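PDB 4NNB: OBCA, Oxalate Biosynthetic Component A, which is a bacterial protein that combines a distinctive N-terminal domain with a TIM-barrel region and carries a magnesium ion. Local coordinates for residues 127-140 with 157-170. Numbering follows the deposited sequence.
Sequences LARRIVLQLTTYGW and HYLPPALIEAIEKE
Leu127 and Leu163 meet because both turn CG away from their own backbone N (chi1 -173° for Leu127), which sends CD1 of Leu127 to within 3.6 Å of CD1 of Leu163. Leu127 is a knob in a hole formed by Leu163, Ala166, Ile167 and Glu170. Leu127 CD2 lies 3.5 Å from Glu170 CD, and the OE1 of this glutamate is hydrogen-bonded to Ser124 OG. Leu163 CD1 also sits over the centre of one face of the Arg130 guanidinium, 3.7 Å above its plane, an apolar cover for the flat group of an exposed arginine. On the buried side, Ile131 CD1 reaches Ile167 CD1 at 3.8 Å, and Leu159 CD2 packs against both Gln134 CG and Leu135 CD2.

Beyond the helix end, which Gly139 closes in a Schellman motif, the contact becomes aromatic. Tyr138 places its CB over the face of the His157 imidazole, 3.8 Å from the ring centroid, a CH-pi contact; the two rings are nearly parallel but slid apart. Trp140 NE1 donates to His157 ND1 (3.0 Å), which lies near the indole plane, whereas the donor stands 32° out of the imidazole plane. His157 NE2 hydrogen-bonds to Pro22 O. With both nitrogens engaged, the imidazole's rotation is probably restricted.

The axes of 127-137 and 161-170 approach to 11.0 Å and run obliquely antiparallel, at 139°. Strand 155-159, an outer strand of a three-stranded antiparallel sheet, pairs with strand 62-66 and leads into helix 161-170; helix 172-180 packs on Leu159 and Ile167, while strand 489-491 touches Leu133 and Thr136.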
loop_
_atom_site.group_PDB
_atom_site.type_symbol
_atom_site.label_atom_id
_atom_site.label_comp_id
_atom_site.label_asym_id
_atom_site.label_seq_id
_atom_site.Cartn_x
_atom_site.Cartn_y
_atom_site.Cartn_z
ATOM N N LEU A 127 22.609 -3.425 -4.026
ATOM C CA LEU A 127 22.807 -2.158 -4.726
ATOM C C LEU A 127 21.915 -2.095 -5.976
ATOM O O LEU A 127 21.264 -1.082 -6.237
ATOM C CB LEU A 127 24.288 -1.963 -5.088
ATOM C CG LEU A 127 24.624 -0.583 -5.671
ATOM C CD1 LEU A 127 23.882 0.511 -4.915
ATOM C CD2 LEU A 127 26.124 -0.305 -5.653
ATOM N N ALA A 128 21.879 -3.183 -6.735
ATOM C CA ALA A 128 21.013 -3.259 -7.907
ATOM C C ALA A 128 19.531 -3.034 -7.548
ATOM O O ALA A 128 18.834 -2.298 -8.246
ATOM C CB ALA A 128 21.203 -4.588 -8.634
ATOM N N ARG A 129 19.062 -3.651 -6.460
ATOM C CA ARG A 129 17.676 -3.473 -6.012
ATOM C C ARG A 129 17.390 -2.013 -5.690
ATOM O O ARG A 129 16.339 -1.494 -6.043
ATOM C CB ARG A 129 17.364 -4.322 -4.769
ATOM C CG ARG A 129 17.259 -5.805 -5.008
ATOM C CD ARG A 129 16.716 -6.570 -3.783
ATOM N NE ARG A 129 17.033 -7.993 -3.891
ATOM C CZ ARG A 129 17.835 -8.659 -3.060
ATOM N NH1 ARG A 129 18.396 -8.050 -2.018
ATOM N NH2 ARG A 129 18.066 -9.947 -3.270
ATOM N N ARG A 130 18.326 -1.360 -5.008
ATOM C CA ARG A 130 18.178 0.049 -4.670
ATOM C C ARG A 130 17.968 0.900 -5.914
ATOM O O ARG A 130 17.093 1.772 -5.940
ATOM C CB ARG A 130 19.419 0.565 -3.934
ATOM C CG ARG A 130 19.338 0.512 -2.418
ATOM C CD ARG A 130 20.656 0.981 -1.799
ATOM N NE ARG A 130 20.690 2.422 -1.556
ATOM C CZ ARG A 130 21.767 3.086 -1.146
ATOM N NH1 ARG A 130 22.909 2.437 -0.946
ATOM N NH2 ARG A 130 21.706 4.398 -0.936
ATOM N N ILE A 131 18.787 0.657 -6.934
ATOM C CA ILE A 131 18.712 1.427 -8.173
ATOM C C ILE A 131 17.414 1.114 -8.909
ATOM O O ILE A 131 16.705 2.029 -9.354
ATOM C CB ILE A 131 19.910 1.135 -9.097
ATOM C CG1 ILE A 131 21.209 1.571 -8.417
ATOM C CG2 ILE A 131 19.751 1.861 -10.416
ATOM C CD1 ILE A 131 22.458 1.142 -9.145
ATOM N N VAL A 132 17.112 -0.175 -9.051
ATOM C CA VAL A 132 15.893 -0.585 -9.734
ATOM C C VAL A 132 14.637 -0.006 -9.043
ATOM O O VAL A 132 13.750 0.523 -9.709
ATOM C CB VAL A 132 15.802 -2.122 -9.900
ATOM C CG1 VAL A 132 14.444 -2.513 -10.465
ATOM C CG2 VAL A 132 16.903 -2.627 -10.840
ATOM N N LEU A 133 14.584 -0.078 -7.718
ATOM C CA LEU A 133 13.441 0.473 -6.989
ATOM C C LEU A 133 13.357 1.994 -7.149
ATOM O O LEU A 133 12.275 2.548 -7.337
ATOM C CB LEU A 133 13.482 0.057 -5.510
ATOM C CG LEU A 133 13.214 -1.440 -5.289
ATOM C CD1 LEU A 133 13.711 -1.887 -3.914
ATOM C CD2 LEU A 133 11.716 -1.805 -5.474
ATOM N N GLN A 134 14.497 2.674 -7.104
ATOM C CA GLN A 134 14.469 4.122 -7.253
ATOM C C GLN A 134 13.979 4.537 -8.643
ATOM O O GLN A 134 13.108 5.400 -8.769
ATOM C CB GLN A 134 15.839 4.737 -6.976
ATOM C CG GLN A 134 15.780 6.256 -6.950
ATOM C CD GLN A 134 14.869 6.774 -5.858
ATOM O OE1 GLN A 134 15.190 6.679 -4.671
ATOM N NE2 GLN A 134 13.718 7.313 -6.251
ATOM N N LEU A 135 14.540 3.925 -9.679
ATOM C CA LEU A 135 14.181 4.291 -11.045
ATOM C C LEU A 135 12.761 3.860 -11.425
ATOM O O LEU A 135 12.072 4.573 -12.150
ATOM C CB LEU A 135 15.215 3.756 -12.048
ATOM C CG LEU A 135 16.604 4.420 -11.993
ATOM C CD1 LEU A 135 17.507 3.905 -13.109
ATOM C CD2 LEU A 135 16.502 5.934 -12.058
ATOM N N THR A 136 12.314 2.702 -10.946
ATOM C CA THR A 136 10.928 2.303 -11.214
ATOM C C THR A 136 9.928 3.136 -10.405
ATOM O O THR A 136 8.768 3.251 -10.803
ATOM C CB THR A 136 10.656 0.781 -11.047
ATOM O OG1 THR A 136 11.014 0.353 -9.726
ATOM C CG2 THR A 136 11.436 -0.031 -12.085
ATOM N N THR A 137 10.377 3.716 -9.288
ATOM C CA THR A 137 9.578 4.700 -8.551
ATOM C C THR A 137 9.419 5.946 -9.416
ATOM O O THR A 137 8.390 6.620 -9.375
ATOM C CB THR A 137 10.238 5.093 -7.203
ATOM O OG1 THR A 137 10.330 3.941 -6.358
ATOM C CG2 THR A 137 9.432 6.172 -6.473
ATOM N N TYR A 138 10.444 6.234 -10.214
ATOM C CA TYR A 138 10.425 7.378 -11.114
ATOM C C TYR A 138 9.754 7.053 -12.459
ATOM O O TYR A 138 9.822 7.847 -13.393
ATOM C CB TYR A 138 11.853 7.873 -11.361
ATOM C CG TYR A 138 12.496 8.622 -10.213
ATOM C CD1 TYR A 138 11.750 9.121 -9.150
ATOM C CD2 TYR A 138 13.872 8.830 -10.198
ATOM C CE1 TYR A 138 12.368 9.817 -8.112
ATOM C CE2 TYR A 138 14.487 9.505 -9.185
ATOM C CZ TYR A 138 13.746 10.004 -8.151
ATOM O OH TYR A 138 14.398 10.680 -7.152
ATOM N N GLY A 139 9.131 5.879 -12.564
ATOM C CA GLY A 139 8.383 5.517 -13.757
ATOM C C GLY A 139 9.176 4.840 -14.864
ATOM O O GLY A 139 8.657 4.631 -15.969
ATOM N N TRP A 140 10.437 4.510 -14.599
ATOM C CA TRP A 140 11.179 3.682 -15.556
ATOM C C TRP A 140 10.570 2.296 -15.489
ATOM O O TRP A 140 10.010 1.915 -14.461
ATOM C CB TRP A 140 12.659 3.577 -15.180
ATOM C CG TRP A 140 13.463 4.843 -15.281
ATOM C CD1 TRP A 140 13.166 6.056 -14.720
ATOM C CD2 TRP A 140 14.743 5.001 -15.924
ATOM N NE1 TRP A 140 14.173 6.963 -14.995
ATOM C CE2 TRP A 140 15.146 6.339 -15.733
ATOM C CE3 TRP A 140 15.571 4.142 -16.654
ATOM C CZ2 TRP A 140 16.355 6.839 -16.250
ATOM C CZ3 TRP A 140 16.773 4.639 -17.165
ATOM C CH2 TRP A 140 17.150 5.973 -16.958
ATOM N N HIS A 157 15.317 13.277 -13.231
ATOM C CA HIS A 157 15.468 12.155 -12.312
ATOM C C HIS A 157 16.823 12.151 -11.613
ATOM O O HIS A 157 17.874 12.126 -12.266
ATOM C CB HIS A 157 15.215 10.832 -13.045
ATOM C CG HIS A 157 13.799 10.667 -13.504
ATOM N ND1 HIS A 157 13.433 9.788 -14.499
ATOM C CD2 HIS A 157 12.657 11.269 -13.093
ATOM C CE1 HIS A 157 12.127 9.860 -14.688
ATOM N NE2 HIS A 157 11.633 10.751 -13.849
ATOM N N TYR A 158 16.775 12.158 -10.279
ATOM C CA TYR A 158 17.956 12.344 -9.437
ATOM C C TYR A 158 18.277 11.129 -8.551
ATOM O O TYR A 158 17.386 10.522 -7.958
ATOM C CB TYR A 158 17.748 13.597 -8.574
ATOM C CG TYR A 158 18.802 13.870 -7.516
ATOM C CD1 TYR A 158 18.685 13.347 -6.235
ATOM C CD2 TYR A 158 19.895 14.679 -7.794
ATOM C CE1 TYR A 158 19.634 13.610 -5.266
ATOM C CE2 TYR A 158 20.855 14.947 -6.835
ATOM C CZ TYR A 158 20.720 14.412 -5.574
ATOM O OH TYR A 158 21.674 14.683 -4.617
ATOM N N LEU A 159 19.560 10.795 -8.456
ATOM C CA LEU A 159 20.037 9.776 -7.526
ATOM C C LEU A 159 20.895 10.474 -6.452
ATOM O O LEU A 159 21.750 11.283 -6.787
ATOM C CB LEU A 159 20.858 8.726 -8.279
ATOM C CG LEU A 159 20.134 8.039 -9.444
ATOM C CD1 LEU A 159 21.033 7.041 -10.166
ATOM C CD2 LEU A 159 18.849 7.359 -8.966
ATOM N N PRO A 160 20.668 10.164 -5.160
ATOM C CA PRO A 160 21.349 10.856 -4.050
ATOM C C PRO A 160 22.814 10.446 -3.868
ATOM O O PRO A 160 23.202 9.361 -4.308
ATOM C CB PRO A 160 20.536 10.406 -2.830
ATOM C CG PRO A 160 20.086 9.031 -3.193
ATOM C CD PRO A 160 19.733 9.136 -4.663
ATOM N N PRO A 161 23.616 11.298 -3.207
ATOM C CA PRO A 161 25.051 11.043 -3.015
ATOM C C PRO A 161 25.364 9.658 -2.449
ATOM O O PRO A 161 26.294 9.029 -2.925
ATOM C CB PRO A 161 25.459 12.126 -2.012
ATOM C CG PRO A 161 24.553 13.261 -2.328
ATOM C CD PRO A 161 23.223 12.620 -2.681
ATOM N N ALA A 162 24.603 9.191 -1.464
ATOM C CA ALA A 162 24.858 7.879 -0.860
ATOM C C ALA A 162 24.724 6.727 -1.860
ATOM O O ALA A 162 25.457 5.737 -1.788
ATOM C CB ALA A 162 23.952 7.655 0.336
ATOM N N LEU A 163 23.780 6.850 -2.788
ATOM C CA LEU A 163 23.640 5.852 -3.843
ATOM C C LEU A 163 24.809 5.955 -4.821
ATOM O O LEU A 163 25.383 4.946 -5.223
ATOM C CB LEU A 163 22.313 6.031 -4.578
ATOM C CG LEU A 163 21.967 4.918 -5.567
ATOM C CD1 LEU A 163 22.041 3.577 -4.863
ATOM C CD2 LEU A 163 20.568 5.137 -6.132
ATOM N N ILE A 164 25.157 7.182 -5.199
ATOM C CA ILE A 164 26.227 7.414 -6.161
ATOM C C ILE A 164 27.567 6.949 -5.598
ATOM O O ILE A 164 28.388 6.356 -6.309
ATOM C CB ILE A 164 26.294 8.892 -6.570
ATOM C CG1 ILE A 164 25.019 9.278 -7.322
ATOM C CG2 ILE A 164 27.513 9.157 -7.432
ATOM C CD1 ILE A 164 24.676 8.314 -8.468
ATOM N N GLU A 165 27.774 7.218 -4.312
ATOM C CA GLU A 165 28.977 6.778 -3.616
ATOM C C GLU A 165 29.081 5.257 -3.588
ATOM O O GLU A 165 30.159 4.704 -3.790
ATOM C CB GLU A 165 29.028 7.377 -2.203
ATOM C CG GLU A 165 29.372 8.863 -2.221
ATOM C CD GLU A 165 28.962 9.600 -0.963
ATOM O OE1 GLU A 165 28.428 8.967 -0.022
ATOM O OE2 GLU A 165 29.171 10.830 -0.929
ATOM N N ALA A 166 27.959 4.576 -3.376
ATOM C CA ALA A 166 27.979 3.116 -3.354
ATOM C C ALA A 166 28.274 2.531 -4.740
ATOM O O ALA A 166 28.970 1.519 -4.861
ATOM C CB ALA A 166 26.683 2.561 -2.787
ATOM N N ILE A 167 27.747 3.169 -5.781
ATOM C CA ILE A 167 28.035 2.753 -7.150
ATOM C C ILE A 167 29.530 2.953 -7.440
ATOM O O ILE A 167 30.200 2.084 -8.004
ATOM C CB ILE A 167 27.201 3.576 -8.169
ATOM C CG1 ILE A 167 25.705 3.267 -8.031
ATOM C CG2 ILE A 167 27.696 3.342 -9.609
ATOM C CD1 ILE A 167 24.820 4.168 -8.882
ATOM N N GLU A 168 30.037 4.119 -7.053
ATOM C CA GLU A 168 31.437 4.456 -7.245
ATOM C C GLU A 168 32.351 3.432 -6.574
ATOM O O GLU A 168 33.372 3.054 -7.136
ATOM C CB GLU A 168 31.718 5.852 -6.702
ATOM C CG GLU A 168 33.139 6.320 -6.936
ATOM C CD GLU A 168 33.214 7.805 -7.226
ATOM O OE1 GLU A 168 32.376 8.565 -6.692
ATOM O OE2 GLU A 168 34.105 8.209 -7.998
ATOM N N LYS A 169 31.971 2.968 -5.387
ATOM C CA LYS A 169 32.749 1.926 -4.717
ATOM C C LYS A 169 32.688 0.550 -5.402
ATOM O O LYS A 169 33.718 -0.106 -5.568
ATOM C CB LYS A 169 32.351 1.809 -3.243
ATOM C CG LYS A 169 32.997 2.845 -2.321
ATOM C CD LYS A 169 34.532 2.720 -2.284
ATOM C CE LYS A 169 35.220 3.777 -3.154
ATOM N NZ LYS A 169 36.600 3.370 -3.559
ATOM N N GLU A 170 31.491 0.111 -5.794
ATOM C CA GLU A 170 31.344 -1.205 -6.418
ATOM C C GLU A 170 31.806 -1.251 -7.871
ATOM O O GLU A 170 32.321 -2.268 -8.331
ATOM C CB GLU A 170 29.893 -1.702 -6.325
ATOM C CG GLU A 170 29.463 -2.115 -4.923
ATOM C CD GLU A 170 28.215 -2.985 -4.918
ATOM O OE1 GLU A 170 27.567 -3.088 -3.852
ATOM O OE2 GLU A 170 27.881 -3.574 -5.971
#